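Local coordinates for fibronectin type-III domain-containing protein (Caldanaerobacter subterraneus subsp. tengcongensis, PDB 7JGU), which is of no established function but contains this fibronectin type III domain, a thermostable beta-sandwich module that probably has a structural role in the longer bacterial protein, at residues D5-F10 against F69-V74. Residues are numbered along the deposited sequence; the frame is centred on the assembly and turned at random.
Unlike the reference sequence in segment 69-74: I72 (reference Arg).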
loop_
_atom_site.group_PDB
_atom_site.type_symbol
_atom_site.label_atom_id
_atom_site.label_comp_id
_atom_site.label_asym_id
_atom_site.label_seq_id
_atom_site.Cartn_x
_atom_site.Cartn_y
_atom_site.Cartn_z
ATOM N N ASP A 5 -7.829 10.209 -9.058
ATOM C CA ASP A 5 -6.545 10.022 -9.696
ATOM C C ASP A 5 -5.861 8.782 -9.122
ATOM O O ASP A 5 -6.159 8.320 -8.024
ATOM C CB ASP A 5 -5.647 11.222 -9.405
ATOM C CG ASP A 5 -5.986 12.462 -10.230
ATOM O OD1 ASP A 5 -6.886 12.423 -11.087
ATOM O OD2 ASP A 5 -5.332 13.504 -10.015
ATOM N N GLU A 6 -4.927 8.250 -9.872
ATOM C CA GLU A 6 -4.048 7.214 -9.327
ATOM C C GLU A 6 -3.099 7.834 -8.306
ATOM O O GLU A 6 -2.543 8.907 -8.559
ATOM C CB GLU A 6 -3.278 6.644 -10.513
ATOM C CG GLU A 6 -2.450 5.452 -10.243
ATOM C CD GLU A 6 -1.691 4.986 -11.485
ATOM O OE1 GLU A 6 -2.330 4.790 -12.542
ATOM O OE2 GLU A 6 -0.459 4.819 -11.410
ATOM N N PRO A 7 -2.898 7.214 -7.130
ATOM C CA PRO A 7 -1.895 7.736 -6.200
ATOM C C PRO A 7 -0.516 7.694 -6.817
ATOM O O PRO A 7 -0.204 6.822 -7.625
ATOM C CB PRO A 7 -1.994 6.796 -4.991
ATOM C CG PRO A 7 -3.353 6.214 -5.078
ATOM C CD PRO A 7 -3.611 6.052 -6.554
ATOM N N VAL A 8 0.303 8.636 -6.376
ATOM C CA VAL A 8 1.708 8.700 -6.744
ATOM C C VAL A 8 2.518 8.750 -5.460
ATOM O O VAL A 8 1.974 8.859 -4.361
ATOM C CB VAL A 8 2.029 9.876 -7.690
ATOM C CG1 VAL A 8 1.280 9.696 -9.012
ATOM C CG2 VAL A 8 1.670 11.206 -7.058
ATOM N N GLY A 9 3.832 8.659 -5.607
ATOM C CA GLY A 9 4.685 8.646 -4.438
ATOM C C GLY A 9 4.416 7.488 -3.502
ATOM O O GLY A 9 4.544 7.648 -2.284
ATOM N N PHE A 10 4.037 6.331 -4.034
ATOM C CA PHE A 10 3.733 5.160 -3.209
ATOM C C PHE A 10 5.054 4.499 -2.857
ATOM O O PHE A 10 5.754 3.992 -3.739
ATOM C CB PHE A 10 2.838 4.196 -3.975
ATOM C CG PHE A 10 2.439 2.960 -3.216
ATOM C CD1 PHE A 10 2.334 2.966 -1.846
ATOM C CD2 PHE A 10 2.142 1.804 -3.900
ATOM C CE1 PHE A 10 1.949 1.799 -1.177
ATOM C CE2 PHE A 10 1.769 0.667 -3.243
ATOM C CZ PHE A 10 1.650 0.679 -1.893
ATOM N N PHE A 69 3.261 -4.479 -2.757
ATOM C CA PHE A 69 1.907 -4.059 -2.444
ATOM C C PHE A 69 1.303 -3.313 -3.615
ATOM O O PHE A 69 2.007 -2.686 -4.386
ATOM C CB PHE A 69 1.884 -3.162 -1.204
ATOM C CG PHE A 69 2.434 -3.825 0.023
ATOM C CD1 PHE A 69 1.622 -4.619 0.806
ATOM C CD2 PHE A 69 3.773 -3.706 0.365
ATOM C CE1 PHE A 69 2.127 -5.261 1.924
ATOM C CE2 PHE A 69 4.275 -4.348 1.483
ATOM C CZ PHE A 69 3.451 -5.110 2.259
ATOM N N ALA A 70 -0.015 -3.378 -3.710
ATOM C CA ALA A 70 -0.796 -2.646 -4.696
ATOM C C ALA A 70 -1.746 -1.715 -3.964
ATOM O O ALA A 70 -2.289 -2.061 -2.920
ATOM C CB ALA A 70 -1.567 -3.576 -5.616
ATOM N N LEU A 71 -1.929 -0.526 -4.509
ATOM C CA LEU A 71 -2.710 0.535 -3.896
ATOM C C LEU A 71 -3.666 1.102 -4.924
ATOM O O LEU A 71 -3.299 1.275 -6.084
ATOM C CB LEU A 71 -1.759 1.637 -3.457
ATOM C CG LEU A 71 -2.342 2.899 -2.864
ATOM C CD1 LEU A 71 -2.897 2.670 -1.473
ATOM C CD2 LEU A 71 -1.256 3.973 -2.821
ATOM N N ILE A 72 -4.897 1.359 -4.483
ATOM C CA ILE A 72 -5.876 2.112 -5.259
ATOM C C ILE A 72 -6.456 3.221 -4.399
ATOM O O ILE A 72 -6.501 3.129 -3.167
ATOM C CB ILE A 72 -7.027 1.255 -5.804
ATOM C CG1 ILE A 72 -7.513 0.245 -4.758
ATOM C CG2 ILE A 72 -6.575 0.543 -7.031
ATOM C CD1 ILE A 72 -8.907 -0.316 -5.039
ATOM N N ALA A 73 -6.950 4.259 -5.073
ATOM C CA ALA A 73 -7.776 5.279 -4.449
ATOM C C ALA A 73 -9.212 5.028 -4.895
ATOM O O ALA A 73 -9.448 4.608 -6.023
ATOM C CB ALA A 73 -7.345 6.663 -4.902
ATOM N N VAL A 74 -10.167 5.326 -4.017
ATOM C CA VAL A 74 -11.564 4.978 -4.258
ATOM C C VAL A 74 -12.462 6.144 -3.874
ATOM O O VAL A 74 -12.218 6.842 -2.883
ATOM C CB VAL A 74 -11.947 3.737 -3.432
ATOM C CG1 VAL A 74 -13.326 3.250 -3.821
ATOM C CG2 VAL A 74 -10.925 2.625 -3.599
#
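With chi1 at -179°, F10 sets CG anti to its own backbone N and sends its ring across to strand 66-75; L71 likewise has CG anti to its backbone N (chi1 176°) and reaches back toward segment 5-10, and the two side chains cross obliquely. This is the inside of a fibronectin type III beta-sandwich: the N-terminal segment 5-10, about to enter strand 11-15 of the three-stranded sheet, covers the inner face of a strand belonging to the four-stranded one. F69, L71 and A73 direct their CB atoms toward that segment, while A70, I72 and V74 start the opposite way.

The F10 ring lies with one face over L71, whose CB makes a CH-pi contact 3.9 Å from the ring centroid, displaced toward CE2 at the rim. Near the ring plane at the same edge, F69 O sits 3.6 Å from CE2. Of the F69 side chain, CB makes the contact, 3.9 Å from F10 CZ; its ring leads away toward L22, L24 and L39. An alanine at F10 would remove the whole ring and would probably leave L71 CB and F69 CB less well packed where the two sheets meet, along with A85 and L24, which the F10 side chain also touches.

L71 is shared between two residues of segment 5-10. Its CD2 is 3.9 Å from F10 CG, and it also meets the P7 ring, which is wedged between L71 and A73. No hydrogen bond joins the two segments; the backbone of L71 pairs instead with V83, and V8 is tied to S27. P7 CG reaches A73 CB at 4.0 Å, and the same methyl carbon lies 3.7 Å from the carbonyl oxygen O of D5.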